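Long-range contacts in D-xylonate dehydratase (Caulobacter crescentus, PDB 5OYN), which catalyses the dehydration of D-xylonate to 2-dehydro-3-deoxy-D-arabinonate, and of D-gluconate with similar efficiency, using a [2Fe-2S] cluster and magnesium: residues E424-A429 against R530-T535; I451-I456 against D480-K485. All blocks are in the same frame, centred on the assembly; numbering follows the deposited sequence.

Contact 1 of 2, residues E424-A429 against R530-T535; sequences EGVFEA and RIDLNT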
ATOM      1  N   GLU A 424     -32.391  52.275   2.957  1.00 92.30           N
ATOM      2  CA  GLU A 424     -32.146  50.891   2.550  1.00 84.02           C
ATOM      3  C   GLU A 424     -30.654  50.620   2.490  1.00 83.13           C
ATOM      4  O   GLU A 424     -29.873  51.463   2.039  1.00 83.85           O
ATOM      5  CB  GLU A 424     -32.770  50.564   1.191  1.00 78.62           C
ATOM      6  CG  GLU A 424     -34.252  50.864   1.086  1.00 94.49           C
ATOM      7  CD  GLU A 424     -34.536  52.336   0.771  1.00103.68           C
ATOM      8  OE1 GLU A 424     -34.181  53.208   1.596  1.00102.55           O
ATOM      9  OE2 GLU A 424     -35.127  52.623  -0.296  1.00101.63           O
ATOM     10  N   GLY A 425     -30.266  49.421   2.913  1.00 77.88           N
ATOM     11  CA  GLY A 425     -28.870  49.135   3.141  1.00 69.92           C
ATOM     12  C   GLY A 425     -28.351  49.660   4.456  1.00 70.18           C
ATOM     13  O   GLY A 425     -27.153  49.512   4.745  1.00 68.26           O
ATOM     14  N   VAL A 426     -29.218  50.267   5.257  1.00 75.60           N
ATOM     15  CA  VAL A 426     -28.859  50.889   6.520  1.00 72.92           C
ATOM     16  C   VAL A 426     -29.873  50.434   7.547  1.00 71.31           C
ATOM     17  O   VAL A 426     -31.071  50.334   7.253  1.00 73.57           O
ATOM     18  CB  VAL A 426     -28.845  52.426   6.415  1.00 74.78           C
ATOM     19  CG1 VAL A 426     -27.571  52.905   5.841  1.00 69.55           C
ATOM     20  CG2 VAL A 426     -29.889  52.825   5.478  1.00 77.92           C
ATOM     21  N   PHE A 427     -29.386  50.135   8.740  1.00 68.74           N
ATOM     22  CA  PHE A 427     -30.226  49.696   9.838  1.00 73.31           C
ATOM     23  C   PHE A 427     -29.399  49.870  11.093  1.00 72.72           C
ATOM     24  O   PHE A 427     -28.166  49.948  11.041  1.00 67.63           O
ATOM     25  CB  PHE A 427     -30.707  48.235   9.679  1.00 73.54           C
ATOM     26  CG  PHE A 427     -29.613  47.184   9.872  1.00 72.02           C
ATOM     27  CD1 PHE A 427     -28.739  46.861   8.841  1.00 69.23           C
ATOM     28  CD2 PHE A 427     -29.474  46.511  11.081  1.00 73.36           C
ATOM     29  CE1 PHE A 427     -27.750  45.907   9.016  1.00 68.16           C
ATOM     30  CE2 PHE A 427     -28.469  45.549  11.261  1.00 68.00           C
ATOM     31  CZ  PHE A 427     -27.612  45.254  10.228  1.00 64.89           C
ATOM     32  N   GLU A 428     -30.095  49.948  12.214  1.00 72.43           N
ATOM     33  CA  GLU A 428     -29.458  50.036  13.514  1.00 76.82           C
ATOM     34  C   GLU A 428     -29.942  48.872  14.359  1.00 75.99           C
ATOM     35  O   GLU A 428     -31.115  48.487  14.280  1.00 79.72           O
ATOM     36  CB  GLU A 428     -29.773  51.379  14.186  1.00 81.51           C
ATOM     37  CG  GLU A 428     -29.369  52.584  13.328  1.00 83.04           C
ATOM     38  CD  GLU A 428     -29.573  53.923  14.027  1.00 87.14           C
ATOM     39  OE1 GLU A 428     -30.668  54.132  14.604  1.00 81.48           O
ATOM     40  OE2 GLU A 428     -28.635  54.760  13.992  1.00 81.54           O
ATOM     41  N   ALA A 429     -29.032  48.300  15.151  1.00 71.06           N
ATOM     42  CA  ALA A 429     -29.372  47.172  16.003  1.00 68.32           C
ATOM     43  C   ALA A 429     -28.697  47.320  17.361  1.00 69.70           C
ATOM     44  O   ALA A 429     -27.776  48.124  17.548  1.00 63.13           O
ATOM     45  CB  ALA A 429     -28.990  45.839  15.354  1.00 68.88           C
ATOM     46  N   ARG A 530     -24.736  50.814  14.013  1.00 72.32           N
ATOM     47  CA  ARG A 530     -25.359  51.340  12.805  1.00 73.13           C
ATOM     48  C   ARG A 530     -24.575  50.839  11.602  1.00 72.56           C
ATOM     49  O   ARG A 530     -23.392  51.170  11.441  1.00 71.62           O
ATOM     50  CB  ARG A 530     -25.408  52.870  12.831  1.00 74.36           C
ATOM     51  CG  ARG A 530     -25.491  53.531  11.460  1.00 74.16           C
ATOM     52  CD  ARG A 530     -26.176  54.882  11.534  1.00 70.18           C
ATOM     53  NE  ARG A 530     -26.289  55.503  10.216  1.00 82.74           N
ATOM     54  CZ  ARG A 530     -27.419  56.005   9.707  1.00 92.34           C
ATOM     55  NH1 ARG A 530     -28.560  55.962  10.402  1.00 83.56           N
ATOM     56  NH2 ARG A 530     -27.412  56.553   8.492  1.00 85.05           N
ATOM     57  N   ILE A 531     -25.235  50.041  10.764  1.00 64.94           N
ATOM     58  CA  ILE A 531     -24.611  49.426   9.599  1.00 72.08           C
ATOM     59  C   ILE A 531     -25.102  50.162   8.364  1.00 68.67           C
ATOM     60  O   ILE A 531     -26.315  50.311   8.161  1.00 64.91           O
ATOM     61  CB  ILE A 531     -24.929  47.915   9.499  1.00 73.46           C
ATOM     62  CG1 ILE A 531     -24.654  47.179  10.819  1.00 66.88           C
ATOM     63  CG2 ILE A 531     -24.136  47.257   8.369  1.00 65.24           C
ATOM     64  CD1 ILE A 531     -23.185  47.018  11.157  1.00 61.45           C
ATOM     65  N   ASP A 532     -24.164  50.606   7.535  1.00 65.47           N
ATOM     66  CA  ASP A 532     -24.478  51.249   6.263  1.00 71.77           C
ATOM     67  C   ASP A 532     -23.743  50.465   5.187  1.00 69.39           C
ATOM     68  O   ASP A 532     -22.524  50.612   5.034  1.00 70.12           O
ATOM     69  CB  ASP A 532     -24.076  52.731   6.259  1.00 76.03           C
ATOM     70  CG  ASP A 532     -24.612  53.501   5.032  1.00 77.67           C
ATOM     71  OD1 ASP A 532     -24.924  52.859   3.997  1.00 72.73           O
ATOM     72  OD2 ASP A 532     -24.744  54.749   5.117  1.00 80.16           O
ATOM     73  N   LEU A 533     -24.485  49.643   4.440  1.00 68.90           N
ATOM     74  CA  LEU A 533     -23.875  48.853   3.374  1.00 72.74           C
ATOM     75  C   LEU A 533     -23.677  49.661   2.102  1.00 74.07           C
ATOM     76  O   LEU A 533     -22.870  49.257   1.251  1.00 70.82           O
ATOM     77  CB  LEU A 533     -24.713  47.599   3.069  1.00 66.70           C
ATOM     78  CG  LEU A 533     -25.040  46.670   4.251  1.00 62.53           C
ATOM     79  CD1 LEU A 533     -25.900  45.511   3.820  1.00 59.06           C
ATOM     80  CD2 LEU A 533     -23.772  46.178   4.955  1.00 61.41           C
ATOM     81  N   ASN A 534     -24.398  50.784   1.952  1.00 69.53           N
ATOM     82  CA  ASN A 534     -24.177  51.642   0.794  1.00 62.55           C
ATOM     83  C   ASN A 534     -22.824  52.319   0.874  1.00 66.54           C
ATOM     84  O   ASN A 534     -22.194  52.567  -0.161  1.00 67.34           O
ATOM     85  CB  ASN A 534     -25.270  52.697   0.684  1.00 65.69           C
ATOM     86  CG  ASN A 534     -26.661  52.109   0.703  1.00 70.46           C
ATOM     87  OD1 ASN A 534     -27.148  51.605  -0.313  1.00 69.30           O
ATOM     88  ND2 ASN A 534     -27.325  52.193   1.857  1.00 65.60           N
ATOM     89  N   THR A 535     -22.357  52.610   2.090  1.00 66.88           N
ATOM     90  CA  THR A 535     -21.157  53.408   2.289  1.00 73.78           C
ATOM     91  C   THR A 535     -20.010  52.619   2.893  1.00 73.10           C
ATOM     92  O   THR A 535     -18.888  53.138   2.950  1.00 74.31           O
ATOM     93  CB  THR A 535     -21.457  54.645   3.175  1.00 74.30           C
ATOM     94  OG1 THR A 535     -21.624  54.266   4.551  1.00 68.74           O
ATOM     95  CG2 THR A 535     -22.711  55.375   2.685  1.00 66.55           C
TER
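Phe427 and Ile531 stand side by side on one face of two antiparallel strands, pointing the same way. The Phe427 ring, its CG in the crowded position between backbone N and carbonyl carbon (chi1 71°), leans across the strand gap so that CE1 lies 3.5 Å from Ile531 CB and CZ meets Ile531 CG1 at 3.6 Å. Tyr417 meets the same ring. Beneath this pair the backbones form a hydrogen-bonded couple: Phe427 N gives to Ile531 O, and Ile531 N to Phe427 O at 2.9 Å, nearly along the C=O axis. The other face carries Val426 beside Asp532, and Glu428 crossing Arg530 obliquely. Glu428 OE2 lies at the guanidinium edge, with the carboxylate plane 85° from it; its salt bridge to Arg530 NH1 is long, 3.8 Å. Where strand 426-435 begins and strand 528-532 ends, Leu533 N gives a straight bond of 2.7 Å to Gly425 O. Next to it Asn534 ND2 donates to Glu424 O, which lies in the plane of the Asn534 amide, at 2.7 Å, and also to Asp532 OD1, from above the carboxylate plane. This is antiparallel beta pairing within the mixed sheet of the C-terminal IlvD/Edd region.

Contact 2 of 2, residues I451-I456 against D480-K485; sequences IDERCI and DHLLKK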
ATOM      1  N   ILE A 451     -33.723  39.535  24.110  1.00 85.65           N
ATOM      2  CA  ILE A 451     -33.278  39.608  22.723  1.00 81.86           C
ATOM      3  C   ILE A 451     -34.502  39.613  21.816  1.00 78.38           C
ATOM      4  O   ILE A 451     -35.499  38.935  22.092  1.00 80.55           O
ATOM      5  CB  ILE A 451     -32.331  38.431  22.406  1.00 79.81           C
ATOM      6  CG1 ILE A 451     -31.231  38.334  23.473  1.00 80.17           C
ATOM      7  CG2 ILE A 451     -31.722  38.579  21.022  1.00 79.60           C
ATOM      8  CD1 ILE A 451     -30.012  37.517  23.057  1.00 77.78           C
ATOM      9  N   ASP A 452     -34.447  40.399  20.747  1.00 70.87           N
ATOM     10  CA  ASP A 452     -35.539  40.426  19.779  1.00 76.84           C
ATOM     11  C   ASP A 452     -34.958  40.719  18.402  1.00 76.87           C
ATOM     12  O   ASP A 452     -33.740  40.827  18.233  1.00 72.91           O
ATOM     13  CB  ASP A 452     -36.625  41.440  20.173  1.00 82.33           C
ATOM     14  CG  ASP A 452     -36.083  42.868  20.393  1.00 88.33           C
ATOM     15  OD1 ASP A 452     -35.034  43.248  19.810  1.00 83.20           O
ATOM     16  OD2 ASP A 452     -36.728  43.624  21.159  1.00 93.75           O
ATOM     17  N   GLU A 453     -35.849  40.891  17.425  1.00 74.58           N
ATOM     18  CA  GLU A 453     -35.458  40.957  16.021  1.00 78.66           C
ATOM     19  C   GLU A 453     -34.504  42.102  15.694  1.00 76.32           C
ATOM     20  O   GLU A 453     -33.890  42.083  14.623  1.00 78.44           O
ATOM     21  CB  GLU A 453     -36.716  41.063  15.172  1.00 80.31           C
ATOM     22  CG  GLU A 453     -37.929  40.561  15.923  1.00 87.67           C
ATOM     23  CD  GLU A 453     -39.213  40.821  15.177  1.00 99.56           C
ATOM     24  OE1 GLU A 453     -40.172  40.029  15.348  1.00 96.93           O
ATOM     25  OE2 GLU A 453     -39.251  41.811  14.410  1.00100.91           O
ATOM     26  N   ARG A 454     -34.351  43.094  16.570  1.00 78.05           N
ATOM     27  CA  ARG A 454     -33.515  44.247  16.254  1.00 76.68           C
ATOM     28  C   ARG A 454     -32.192  44.238  17.016  1.00 78.47           C
ATOM     29  O   ARG A 454     -31.573  45.294  17.192  1.00 71.83           O
ATOM     30  CB  ARG A 454     -34.277  45.551  16.507  1.00 76.66           C
ATOM     31  CG  ARG A 454     -35.762  45.504  16.139  1.00 77.34           C
ATOM     32  CD  ARG A 454     -35.999  45.393  14.639  1.00 73.76           C
ATOM     33  NE  ARG A 454     -35.044  46.180  13.857  1.00 76.46           N
ATOM     34  CZ  ARG A 454     -35.086  46.300  12.529  1.00 76.66           C
ATOM     35  NH1 ARG A 454     -36.047  45.691  11.834  1.00 73.91           N
ATOM     36  NH2 ARG A 454     -34.170  47.026  11.894  1.00 67.49           N
ATOM     37  N   CYS A 455     -31.731  43.068  17.448  1.00 82.23           N
ATOM     38  CA  CYS A 455     -30.419  42.927  18.065  1.00 75.83           C
ATOM     39  C   CYS A 455     -29.390  42.478  17.031  1.00 71.65           C
ATOM     40  O   CYS A 455     -29.725  42.062  15.921  1.00 72.63           O
ATOM     41  CB  CYS A 455     -30.478  41.942  19.237  1.00 73.97           C
ATOM     42  SG  CYS A 455     -31.892  42.235  20.343  1.00 93.78           S
ATOM     43  N   ILE A 456     -28.117  42.591  17.405  1.00 71.17           N
ATOM     44  CA  ILE A 456     -27.008  42.094  16.598  1.00 70.59           C
ATOM     45  C   ILE A 456     -26.059  41.332  17.522  1.00 70.11           C
ATOM     46  O   ILE A 456     -25.555  41.890  18.504  1.00 66.35           O
ATOM     47  CB  ILE A 456     -26.275  43.224  15.845  1.00 69.85           C
ATOM     48  CG1 ILE A 456     -24.985  42.702  15.214  1.00 67.37           C
ATOM     49  CG2 ILE A 456     -25.992  44.421  16.762  1.00 65.78           C
ATOM     50  CD1 ILE A 456     -24.420  43.613  14.165  1.00 69.03           C
ATOM     51  N   ASP A 480     -33.586  30.578  21.191  1.00 74.82           N
ATOM     52  CA  ASP A 480     -34.589  29.587  20.818  1.00 75.04           C
ATOM     53  C   ASP A 480     -35.951  30.236  20.614  1.00 82.33           C
ATOM     54  O   ASP A 480     -36.651  29.936  19.636  1.00 76.16           O
ATOM     55  CB  ASP A 480     -34.678  28.489  21.878  1.00 76.94           C
ATOM     56  CG  ASP A 480     -33.357  27.760  22.094  1.00 83.25           C
ATOM     57  OD1 ASP A 480     -32.358  28.081  21.407  1.00 81.18           O
ATOM     58  OD2 ASP A 480     -33.320  26.862  22.966  1.00 84.22           O
ATOM     59  N   HIS A 481     -36.335  31.146  21.518  1.00 85.62           N
ATOM     60  CA  HIS A 481     -37.669  31.734  21.434  1.00 82.32           C
ATOM     61  C   HIS A 481     -37.884  32.443  20.103  1.00 77.69           C
ATOM     62  O   HIS A 481     -38.987  32.392  19.548  1.00 78.07           O
ATOM     63  CB  HIS A 481     -37.919  32.669  22.630  1.00 79.87           C
ATOM     64  CG  HIS A 481     -37.284  34.023  22.513  1.00 83.30           C
ATOM     65  ND1 HIS A 481     -36.187  34.397  23.261  1.00 81.01           N
ATOM     66  CD2 HIS A 481     -37.620  35.109  21.772  1.00 82.69           C
ATOM     67  CE1 HIS A 481     -35.856  35.643  22.964  1.00 80.99           C
ATOM     68  NE2 HIS A 481     -36.707  36.096  22.060  1.00 79.41           N
ATOM     69  N   LEU A 482     -36.832  33.057  19.551  1.00 79.26           N
ATOM     70  CA  LEU A 482     -36.931  33.683  18.233  1.00 78.59           C
ATOM     71  C   LEU A 482     -36.957  32.644  17.116  1.00 81.18           C
ATOM     72  O   LEU A 482     -37.713  32.789  16.144  1.00 77.24           O
ATOM     73  CB  LEU A 482     -35.774  34.662  18.024  1.00 74.61           C
ATOM     74  CG  LEU A 482     -35.963  36.029  18.682  1.00 78.28           C
ATOM     75  CD1 LEU A 482     -34.673  36.522  19.307  1.00 78.29           C
ATOM     76  CD2 LEU A 482     -36.495  37.027  17.676  1.00 74.73           C
ATOM     77  N   LEU A 483     -36.127  31.597  17.228  1.00 78.52           N
ATOM     78  CA  LEU A 483     -36.162  30.520  16.243  1.00 76.20           C
ATOM     79  C   LEU A 483     -37.559  29.934  16.136  1.00 76.12           C
ATOM     80  O   LEU A 483     -38.063  29.718  15.027  1.00 71.51           O
ATOM     81  CB  LEU A 483     -35.149  29.429  16.606  1.00 74.87           C
ATOM     82  CG  LEU A 483     -33.705  29.697  16.164  1.00 70.74           C
ATOM     83  CD1 LEU A 483     -32.701  28.790  16.859  1.00 64.61           C
ATOM     84  CD2 LEU A 483     -33.581  29.620  14.646  1.00 71.12           C
ATOM     85  N   LYS A 484     -38.210  29.699  17.279  1.00 78.00           N
ATOM     86  CA  LYS A 484     -39.553  29.133  17.269  1.00 81.16           C
ATOM     87  C   LYS A 484     -40.573  30.075  16.636  1.00 80.30           C
ATOM     88  O   LYS A 484     -41.609  29.603  16.152  1.00 77.87           O
ATOM     89  CB  LYS A 484     -39.970  28.746  18.691  1.00 81.58           C
ATOM     90  CG  LYS A 484     -39.238  27.494  19.200  1.00 85.12           C
ATOM     91  CD  LYS A 484     -39.528  27.175  20.664  1.00 86.71           C
ATOM     92  CE  LYS A 484     -38.848  25.864  21.080  1.00 87.81           C
ATOM     93  NZ  LYS A 484     -38.814  25.639  22.562  1.00 78.96           N
ATOM     94  N   LYS A 485     -40.290  31.378  16.594  1.00 78.37           N
ATOM     95  CA  LYS A 485     -41.140  32.331  15.893  1.00 77.37           C
ATOM     96  C   LYS A 485     -40.826  32.425  14.404  1.00 80.30           C
ATOM     97  O   LYS A 485     -41.457  33.226  13.705  1.00 77.09           O
ATOM     98  CB  LYS A 485     -41.020  33.725  16.515  1.00 81.74           C
ATOM     99  CG  LYS A 485     -41.299  33.801  18.006  1.00 80.77           C
ATOM    100  CD  LYS A 485     -40.825  35.150  18.554  1.00 90.08           C
ATOM    101  CE  LYS A 485     -41.281  35.412  19.996  1.00 95.91           C
ATOM    102  NZ  LYS A 485     -40.556  36.571  20.622  1.00 90.65           N
TER
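A beta-alpha-beta unit made of strand 455-460, helix 480-484 and strand 492-494 supplies this contact, in which the turn leading into the first strand meets the short helix. Two neighbouring helix residues, His481 and Leu482, both point toward the 451-456 segment, one polar and one apolar. With CG in the crowded position between backbone N and carbonyl carbon (chi1 79°), the His481 ring brings its NE2 edge to the main chain: NE2 gives a weak, bent hydrogen bond to Ile451 O, 3.1 Å long with 134° at the hydrogen, and the acceptor lies near the ring plane. Leu482, with CG anti to its carbonyl carbon, splits its two branches between Ile451, just before the turn, and Glu453 in it. Its CD1 branch packs 4.0 Å from Ile451 CG2, the two side chains crossing at about a right angle, and lies 3.8 Å from Ile451 O; its CD2 branch approaches Glu453 N at 3.9 Å and the aliphatic CG of Glu453. An alanine in place of Leu482 would remove both branches and would probably loosen the packing of the helix on the turn, leaving chiefly the weak His481 bond. The turn has its own bracing. Asp452 to Cys455 is a type I beta turn closed by the hydrogen bond from Cys455 N to Asp452 O, while Asp452 N gives a straight hydrogen bond of 3.2 Å to Cys455 SG. A weak bond from Arg454 N to Asp452 OD1 adds to this. Around the contact, Ile451 and Cys455 pack on Ile432 of strand 426-435, Glu453 O bonds Tyr417 OH of helix 411-417, and Leu483 of helix 480-484 rests on helix 177-187.

In the fold
Contacts 1 and 2 share the five-stranded mixed sheet, their centres about 20 Å apart. Strand 426-435 pairs with strand 528-532 in contact 1 and, along its other edge, with strand 455-460, which the turn of contact 2 leads into. They meet at Ala429, whose CB lies 3.2 Å from Arg454 O and 3.6 Å from Ile456 CG2. Tyr417 is a second tie, meeting the Phe427 ring of contact 1 and bonding the turn of contact 2. Along the chain, both segments of contact 2 fall between those of contact 1. Both lie away from the iron-sulfur and magnesium sites and serve as structure; their centres are about 28 and 31 Å from the chain's centre, on the same side.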